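Local coordinates for protein mnemiopsin 1 (Mnemiopsis leidyi, PDB 5VP3) that probably emits light when calcium binds, as a ctenophore Ca(2+)-regulated photoprotein built from EF-hand motifs, at residues Y11-S16 with R118-L123; Q65-T70 with L135-D140. One frame throughout, in Å; residues are numbered along the deposited sequence. Where two conformers were deposited one is given.

Contacts 1 and 2 both lie at the surface, with centres 31 Å apart, and do not touch each other. They share helix 123-135. Contact 1 uses the loop that leads into it, and contact 2 uses the EF-hand loop that leaves it. Their other sides differ: helix 9-16 near the N-terminus in contact 1, and the end of helix 53-66 with the turn after it in contact 2. In each contact a carboxylate accepts a hydrogen bond. In contact 1 the donor is a tyrosine hydroxyl and the bond is weak. In contact 2 it is a backbone N-H, a water adds a bridge, and buried Val67 lies against the carboxylate.

Contact 1. Residues Y11-S16 with R118-L123; sequences YRYLRS and RGEPSL
The Tyr13 ring and the Glu120 carboxylate are the flat groups that meet, and their planes stand 68° apart. OE1 of Glu120 approaches the hydroxyl end of the ring obliquely. The ring also has a cation-pi partner, Arg115 of helix 101-117. Within helix 9-16, Tyr11 CD1 sits 3.6 Å above one face of the Arg15 guanidinium, shifted toward the rim.

Tyr13 and Glu120 reach for each other from opposite directions. Tyr13 OH donates a hydrogen bond to Glu120 OE1 over 2.8 Å, but the bond is weak. The ring carbon CZ of Tyr13 is 3.5 Å from the same OE1, and CE1 of Tyr13 is 3.6 Å from it. The other oxygen, Glu120 OE2, stays 3.8 Å from Tyr13 OH. With chi1 at 166°, the Tyr13 ring points away from the backbone N, and its hydroxyl end comes nearer the loop. Glu120 meets it with a chain extended beyond CG. The backbones stay well apart, with 12.0 Å between Tyr13 CA and Glu120 CA.

The loop joins helix 101-117 to helix 123-135. Gly119 closes the first helix with a Schellman motif and has positive phi (69°). The residues on either side of it in sequence, Arg118 and Glu120, both reach the Tyr13 hydroxyl. Ser122 is the N-cap of the second helix. Glu112 bonds to Ser122 OG and to Leu123 N, tying the loop back to helix 101-117.

Arg118 touches the hydroxyl with CD alone, 3.7 Å from Tyr13 OH. Its NE makes a salt bridge to Glu114, which Tyr13 also touches, and the end of helix 101-117 lies beside the meeting point.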
ATOM      1  N   TYR A  11      14.956  -5.821   3.401  1.00 37.47           N
ATOM      2  CA  TYR A  11      16.370  -5.995   3.752  1.00 40.19           C
ATOM      3  C   TYR A  11      17.020  -7.043   2.861  1.00 35.99           C
ATOM      4  O   TYR A  11      18.096  -6.813   2.294  1.00 35.57           O
ATOM      5  CB  TYR A  11      16.530  -6.375   5.234  1.00 30.83           C
ATOM      6  CG  TYR A  11      16.543  -5.167   6.133  1.00 29.34           C
ATOM      7  CD1 TYR A  11      17.548  -4.207   6.033  1.00 37.25           C
ATOM      8  CD2 TYR A  11      15.541  -4.965   7.062  1.00 30.37           C
ATOM      9  CE1 TYR A  11      17.542  -3.072   6.848  1.00 28.82           C
ATOM     10  CE2 TYR A  11      15.533  -3.853   7.870  1.00 32.17           C
ATOM     11  CZ  TYR A  11      16.534  -2.920   7.770  1.00 29.88           C
ATOM     12  OH  TYR A  11      16.473  -1.836   8.605  1.00 31.59           O
ATOM     13  N   ARG A  12      16.362  -8.195   2.688  1.00 37.39           N
ATOM     14  CA  ARG A  12      16.904  -9.194   1.769  1.00 40.98           C
ATOM     15  C   ARG A  12      17.263  -8.557   0.425  1.00 37.44           C
ATOM     16  O   ARG A  12      18.359  -8.755  -0.108  1.00 34.21           O
ATOM     17  CB  ARG A  12      15.894 -10.320   1.589  1.00 34.85           C
ATOM     18  CG  ARG A  12      16.380 -11.494   0.744  1.00 40.34           C
ATOM     19  CD  ARG A  12      15.166 -12.339   0.343  1.00 50.66           C
ATOM     20  NE  ARG A  12      15.515 -13.403  -0.589  1.00 63.47           N
ATOM     21  CZ  ARG A  12      14.630 -14.154  -1.248  1.00 67.77           C
ATOM     22  NH1 ARG A  12      13.313 -13.973  -1.093  1.00 64.80           N
ATOM     23  NH2 ARG A  12      15.066 -15.088  -2.088  1.00 56.31           N
ATOM     24  N   TYR A  13      16.359  -7.755  -0.125  1.00 34.83           N
ATOM     25  CA  TYR A  13      16.595  -7.233  -1.462  1.00 34.02           C
ATOM     26  C   TYR A  13      17.749  -6.238  -1.471  1.00 34.13           C
ATOM     27  O   TYR A  13      18.605  -6.272  -2.359  1.00 33.64           O
ATOM     28  CB  TYR A  13      15.321  -6.586  -1.992  1.00 35.04           C
ATOM     29  CG  TYR A  13      15.586  -5.753  -3.179  1.00 33.95           C
ATOM     30  CD1 TYR A  13      15.947  -6.336  -4.382  1.00 39.43           C
ATOM     31  CD2 TYR A  13      15.509  -4.383  -3.109  1.00 35.28           C
ATOM     32  CE1 TYR A  13      16.208  -5.569  -5.486  1.00 39.77           C
ATOM     33  CE2 TYR A  13      15.768  -3.598  -4.210  1.00 32.02           C
ATOM     34  CZ  TYR A  13      16.117  -4.201  -5.396  1.00 30.51           C
ATOM     35  OH  TYR A  13      16.366  -3.431  -6.504  1.00 37.96           O
ATOM     36  N   LEU A  14      17.777  -5.325  -0.507  1.00 28.49           N
ATOM     37  CA  LEU A  14      18.818  -4.317  -0.496  1.00 35.18           C
ATOM     38  C   LEU A  14      20.178  -4.978  -0.388  1.00 41.55           C
ATOM     39  O   LEU A  14      21.099  -4.659  -1.151  1.00 33.93           O
ATOM     40  CB  LEU A  14      18.595  -3.351   0.658  1.00 32.31           C
ATOM     41  CG  LEU A  14      17.327  -2.503   0.502  1.00 36.42           C
ATOM     42  CD1 LEU A  14      17.096  -1.760   1.777  1.00 35.03           C
ATOM     43  CD2 LEU A  14      17.449  -1.526  -0.710  1.00 34.76           C
ATOM     44  N   ARG A  15      20.310  -5.937   0.533  1.00 32.09           N
ATOM     45  CA  ARG A  15      21.608  -6.598   0.702  1.00 44.82           C
ATOM     46  C   ARG A  15      21.998  -7.387  -0.551  1.00 40.38           C
ATOM     47  O   ARG A  15      23.182  -7.477  -0.883  1.00 47.88           O
ATOM     48  CB  ARG A  15      21.601  -7.523   1.925  1.00 35.64           C
ATOM     49  CG  ARG A  15      21.316  -6.863   3.292  1.00 40.90           C
ATOM     50  CD  ARG A  15      21.861  -5.415   3.426  1.00 37.64           C
ATOM     51  NE  ARG A  15      21.550  -4.840   4.749  1.00 40.46           N
ATOM     52  CZ  ARG A  15      21.268  -3.553   4.993  1.00 38.52           C
ATOM     53  NH1 ARG A  15      21.237  -2.652   4.018  1.00 36.01           N
ATOM     54  NH2 ARG A  15      21.026  -3.154   6.232  1.00 44.86           N
ATOM     55  N   SER A  16      21.017  -7.927  -1.276  1.00 41.40           N
ATOM     56  CA  SER A  16      21.304  -8.658  -2.500  1.00 40.49           C
ATOM     57  C   SER A  16      21.917  -7.778  -3.583  1.00 39.21           C
ATOM     58  O   SER A  16      22.596  -8.309  -4.469  1.00 38.73           O
ATOM     59  CB  SER A  16      20.030  -9.319  -3.033  1.00 37.18           C
ATOM     60  OG  SER A  16      19.116  -8.376  -3.580  1.00 38.17           O
ATOM     61  N   ARG A 118      17.223   1.328 -10.484  1.00 40.56           N
ATOM     62  CA  ARG A 118      17.619   0.207 -11.278  1.00 40.34           C
ATOM     63  C   ARG A 118      16.669  -0.127 -12.381  1.00 40.84           C
ATOM     64  O   ARG A 118      16.875  -1.061 -13.061  1.00 41.95           O
ATOM     65  CB  ARG A 118      17.798  -0.988 -10.416  1.00 35.77           C
ATOM     66  CG  ARG A 118      19.043  -0.972  -9.623  1.00 35.30           C
ATOM     67  CD  ARG A 118      19.120  -2.125  -8.679  1.00 40.32           C
ATOM     68  NE  ARG A 118      20.348  -2.013  -7.956  1.00 58.65           N
ATOM     69  CZ  ARG A 118      21.473  -2.578  -8.333  1.00 50.55           C
ATOM     70  NH1 ARG A 118      21.497  -3.327  -9.376  1.00 42.21           N
ATOM     71  NH2 ARG A 118      22.561  -2.412  -7.647  1.00 52.34           N
ATOM     72  N   GLY A 119      15.639   0.664 -12.562  1.00 42.68           N
ATOM     73  CA  GLY A 119      14.688   0.410 -13.626  1.00 37.56           C
ATOM     74  C   GLY A 119      13.849  -0.818 -13.411  1.00 34.13           C
ATOM     75  O   GLY A 119      13.269  -1.340 -14.365  1.00 32.62           O
ATOM     76  N   GLU A 120      13.795  -1.310 -12.196  1.00 30.39           N
ATOM     77  CA  GLU A 120      12.956  -2.443 -11.859  1.00 26.73           C
ATOM     78  C   GLU A 120      11.552  -1.968 -11.509  1.00 31.90           C
ATOM     79  O   GLU A 120      11.355  -0.809 -11.156  1.00 32.19           O
ATOM     80  CB  GLU A 120      13.577  -3.221 -10.693  1.00 32.75           C
ATOM     81  CG  GLU A 120      14.879  -3.968 -11.085  1.00 41.58           C
ATOM     82  CD  GLU A 120      15.694  -4.422  -9.881  1.00 48.24           C
ATOM     83  OE1 GLU A 120      15.135  -4.426  -8.757  1.00 52.93           O
ATOM     84  OE2 GLU A 120      16.886  -4.781 -10.054  1.00 51.04           O
ATOM     85  N   PRO A 121      10.548  -2.839 -11.588  1.00 35.14           N
ATOM     86  CA  PRO A 121       9.156  -2.380 -11.397  1.00 38.42           C
ATOM     87  C   PRO A 121       8.862  -1.992  -9.954  1.00 27.91           C
ATOM     88  O   PRO A 121       9.299  -2.661  -9.013  1.00 30.79           O
ATOM     89  CB  PRO A 121       8.318  -3.597 -11.815  1.00 41.01           C
ATOM     90  CG  PRO A 121       9.231  -4.422 -12.661  1.00 47.60           C
ATOM     91  CD  PRO A 121      10.610  -4.226 -12.078  1.00 29.74           C
ATOM     92  N   SER A 122       8.121  -0.902  -9.795  1.00 21.86           N
ATOM     93  CA  SER A 122       7.696  -0.424  -8.478  1.00 26.17           C
ATOM     94  C   SER A 122       6.603  -1.325  -7.923  1.00 28.56           C
ATOM     95  O   SER A 122       5.665  -1.704  -8.632  1.00 27.02           O
ATOM     96  CB  SER A 122       7.154   0.999  -8.561  1.00 32.33           C
ATOM     97  OG  SER A 122       6.338   1.325  -7.421  1.00 31.37           O
ATOM     98  N   LEU A 123       6.697  -1.661  -6.647  1.00 26.93           N
ATOM     99  CA  LEU A 123       5.644  -2.516  -6.114  1.00 24.33           C
ATOM    100  C   LEU A 123       4.434  -1.693  -5.744  1.00 24.64           C
ATOM    101  O   LEU A 123       3.320  -2.231  -5.712  1.00 24.59           O
ATOM    102  CB  LEU A 123       6.126  -3.327  -4.913  1.00 25.15           C
ATOM    103  CG  LEU A 123       7.305  -4.252  -5.220  1.00 31.21           C
ATOM    104  CD1 LEU A 123       7.751  -5.017  -3.983  1.00 30.40           C
ATOM    105  CD2 LEU A 123       6.922  -5.231  -6.305  1.00 31.36           C
TER

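Contact 2. Residues Q65-T70 with L135-D140; sequences QLVNAT and LDDDGD. With CD (cadmium ion), chain C.
Asp137 is a residue of a metal-binding loop that turns its carboxylate outward, to the backbone of Asn68, and does not ligate the metal. Asn68 N donates to Asp137 OD1 over 2.9 Å, with an N-H...O angle of 165°. The N-H arrives on the syn side of OD1, 32° out of the carboxylate plane. OD2 has its own partner: water 1 donates to it at 2.7 Å and also to Leu66 O.

Val67 lies against the same carboxylate. Its CB is 3.5 Å from Asp137 CG, and its CA is 3.4 Å from Asp137 OD2. A chi1 of -56° sets Val67 CG1 beside the backbone N, 4.0 Å from Asp137 OD2. Val67 also packs on Val134 and Thr150, of helices 123-135 and 145-154.

Residues 135-140 begin an EF-hand loop after helix 123-135. Asp136 is the centre of an inverse gamma turn, in which Asp137 N bonds to Leu135 O. The cadmium ion, probably in place of calcium, is held by Asp136 OD1 at 2.2 Å and Asp140 OD1 at 2.3 Å. Thr142 O, both oxygens of Glu147 and a water complete the site. Asp138 OD2 stays 3.3 Å from the cadmium ion and is not a ligand.

Each oxygen of Asp137 thus receives a donor. This links the loop to the end of helix 53-66 and the turn after it, and would probably ease the negative charge of Asp137 in a strongly acidic loop.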
ATOM      1  N   GLN A  65     -16.236  -7.085  -2.395  1.00 36.97           N
ATOM      2  CA  GLN A  65     -17.660  -7.208  -2.115  1.00 32.09           C
ATOM      3  C   GLN A  65     -18.448  -6.052  -2.694  1.00 46.91           C
ATOM      4  O   GLN A  65     -19.601  -6.235  -3.083  1.00 46.28           O
ATOM      5  CB  GLN A  65     -17.895  -7.260  -0.618  1.00 33.53           C
ATOM      6  CG  GLN A  65     -17.309  -8.498   0.080  1.00 50.02           C
ATOM      7  CD  GLN A  65     -17.463  -8.443   1.591  1.00 43.01           C
ATOM      8  OE1 GLN A  65     -18.525  -8.050   2.096  1.00 49.18           O
ATOM      9  NE2 GLN A  65     -16.396  -8.831   2.335  1.00 41.53           N
ATOM     10  N   LEU A  66     -17.843  -4.862  -2.760  1.00 39.19           N
ATOM     11  CA  LEU A  66     -18.549  -3.640  -3.121  1.00 36.61           C
ATOM     12  C   LEU A  66     -18.586  -3.380  -4.611  1.00 31.41           C
ATOM     13  O   LEU A  66     -19.197  -2.409  -5.029  1.00 33.98           O
ATOM     14  CB  LEU A  66     -17.915  -2.445  -2.452  1.00 31.59           C
ATOM     15  CG  LEU A  66     -18.125  -2.431  -0.954  1.00 37.49           C
ATOM     16  CD1 LEU A  66     -17.179  -1.474  -0.377  1.00 38.86           C
ATOM     17  CD2 LEU A  66     -19.523  -2.022  -0.600  1.00 52.45           C
ATOM     18  N   VAL A  67     -17.938  -4.200  -5.422  1.00 37.06           N
ATOM     19  CA  VAL A  67     -17.926  -4.017  -6.857  1.00 33.73           C
ATOM     20  C   VAL A  67     -18.252  -5.367  -7.464  1.00 30.96           C
ATOM     21  O   VAL A  67     -18.480  -6.333  -6.745  1.00 34.12           O
ATOM     22  CB  VAL A  67     -16.571  -3.487  -7.379  1.00 31.16           C
ATOM     23  CG1 VAL A  67     -16.198  -2.172  -6.683  1.00 33.89           C
ATOM     24  CG2 VAL A  67     -15.464  -4.512  -7.188  1.00 28.17           C
ATOM     25  N   ASN A  68     -18.242  -5.438  -8.793  0.55 31.47           N
ATOM     26  CA  ASN A  68     -18.438  -6.708  -9.494  0.55 35.22           C
ATOM     27  C   ASN A  68     -17.284  -6.867 -10.478  0.55 34.56           C
ATOM     28  O   ASN A  68     -17.428  -6.735 -11.698  0.55 32.76           O
ATOM     29  CB  ASN A  68     -19.808  -6.765 -10.152  0.55 35.75           C
ATOM     30  CG  ASN A  68     -20.911  -6.998  -9.137  0.55 31.18           C
ATOM     31  OD1 ASN A  68     -20.949  -8.043  -8.477  0.55 37.65           O
ATOM     32  ND2 ASN A  68     -21.799  -6.028  -8.989  0.55 38.93           N
ATOM     33  N   ALA A  69     -16.121  -7.190  -9.929  1.00 34.99           N
ATOM     34  CA  ALA A  69     -14.907  -7.294 -10.713  1.00 30.33           C
ATOM     35  C   ALA A  69     -14.791  -8.695 -11.262  1.00 27.29           C
ATOM     36  O   ALA A  69     -15.397  -9.642 -10.760  1.00 32.58           O
ATOM     37  CB  ALA A  69     -13.689  -6.952  -9.852  1.00 26.21           C
ATOM     38  N   THR A  70     -13.991  -8.839 -12.296  1.00 30.60           N
ATOM     39  CA  THR A  70     -13.802 -10.185 -12.790  1.00 37.51           C
ATOM     40  C   THR A  70     -12.941 -10.997 -11.836  1.00 35.61           C
ATOM     41  O   THR A  70     -12.125 -10.467 -11.074  1.00 29.38           O
ATOM     42  CB  THR A  70     -13.131 -10.193 -14.152  1.00 36.05           C
ATOM     43  OG1 THR A  70     -11.791  -9.710 -14.020  1.00 36.60           O
ATOM     44  CG2 THR A  70     -13.949  -9.338 -15.111  1.00 36.52           C
ATOM     45  N   LEU A 135     -11.405  -1.259  -9.017  1.00 22.91           N
ATOM     46  CA  LEU A 135     -12.159  -0.034  -8.743  1.00 27.20           C
ATOM     47  C   LEU A 135     -13.021   0.363  -9.925  1.00 25.17           C
ATOM     48  O   LEU A 135     -14.069   0.985  -9.761  1.00 23.52           O
ATOM     49  CB  LEU A 135     -11.205   1.131  -8.420  1.00 25.21           C
ATOM     50  CG  LEU A 135     -10.770   1.398  -6.976  1.00 34.08           C
ATOM     51  CD1 LEU A 135     -10.214   0.214  -6.419  1.00 39.91           C
ATOM     52  CD2 LEU A 135      -9.705   2.456  -6.999  1.00 40.86           C
ATOM     53  N   ASP A 136     -12.546   0.097 -11.122  1.00 23.93           N
ATOM     54  CA  ASP A 136     -13.228   0.539 -12.311  1.00 32.90           C
ATOM     55  C   ASP A 136     -14.443  -0.324 -12.533  1.00 33.59           C
ATOM     56  O   ASP A 136     -14.461  -1.076 -13.481  1.00 27.67           O
ATOM     57  CB  ASP A 136     -12.304   0.444 -13.512  1.00 29.52           C
ATOM     58  CG  ASP A 136     -13.011   0.767 -14.810  1.00 33.09           C
ATOM     59  OD1 ASP A 136     -14.083   1.408 -14.762  1.00 32.34           O
ATOM     60  OD2 ASP A 136     -12.496   0.362 -15.882  1.00 33.83           O
ATOM     61  N   ASP A 137     -15.466  -0.216 -11.702  1.00 33.06           N
ATOM     62  CA  ASP A 137     -16.644  -1.067 -11.841  1.00 31.61           C
ATOM     63  C   ASP A 137     -17.470  -0.710 -13.069  1.00 39.56           C
ATOM     64  O   ASP A 137     -18.254  -1.554 -13.515  1.00 42.32           O
ATOM     65  CB  ASP A 137     -17.489  -0.924 -10.579  1.00 26.68           C
ATOM     66  CG  ASP A 137     -18.258  -2.198 -10.197  1.00 32.54           C
ATOM     67  OD1 ASP A 137     -17.950  -3.317 -10.685  1.00 32.36           O
ATOM     68  OD2 ASP A 137     -19.174  -2.027  -9.356  1.00 32.96           O
ATOM     69  N   ASP A 138     -17.286   0.522 -13.601  1.00 45.28           N
ATOM     70  CA  ASP A 138     -17.884   1.010 -14.861  1.00 45.57           C
ATOM     71  C   ASP A 138     -17.534   0.142 -16.044  1.00 42.32           C
ATOM     72  O   ASP A 138     -18.270   0.112 -17.031  1.00 35.15           O
ATOM     73  CB  ASP A 138     -17.346   2.426 -15.227  1.00 33.08           C
ATOM     74  CG  ASP A 138     -18.093   3.533 -14.563  1.00 33.16           C
ATOM     75  OD1 ASP A 138     -19.086   3.273 -13.849  1.00 59.86           O
ATOM     76  OD2 ASP A 138     -17.685   4.675 -14.754  1.00 46.65           O
ATOM     77  N   GLY A 139     -16.315  -0.372 -16.070  1.00 35.97           N
ATOM     78  CA  GLY A 139     -15.797  -0.851 -17.334  1.00 35.38           C
ATOM     79  C   GLY A 139     -15.234   0.191 -18.267  1.00 44.86           C
ATOM     80  O   GLY A 139     -14.883  -0.160 -19.399  1.00 42.42           O
ATOM     81  N   ASP A 140     -15.122   1.454 -17.851  1.00 37.61           N
ATOM     82  CA  ASP A 140     -14.766   2.484 -18.818  1.00 34.61           C
ATOM     83  C   ASP A 140     -13.281   2.681 -18.936  1.00 40.99           C
ATOM     84  O   ASP A 140     -12.852   3.559 -19.696  1.00 39.28           O
ATOM     85  CB  ASP A 140     -15.455   3.810 -18.496  1.00 30.95           C
ATOM     86  CG  ASP A 140     -14.992   4.436 -17.196  1.00 35.24           C
ATOM     87  OD1 ASP A 140     -14.163   3.847 -16.441  1.00 38.44           O
ATOM     88  OD2 ASP A 140     -15.494   5.542 -16.937  1.00 33.63           O
TER
HETATM   89 CD    CD C 302     -14.678   3.519 -14.266  1.00 28.54          CD
HETATM   90  O   HOH W   1     -19.550  -0.318  -7.286  1.00 34.76           O
HETATM   91  O   HOH W   2     -15.884   5.918 -14.568  1.00 25.09           O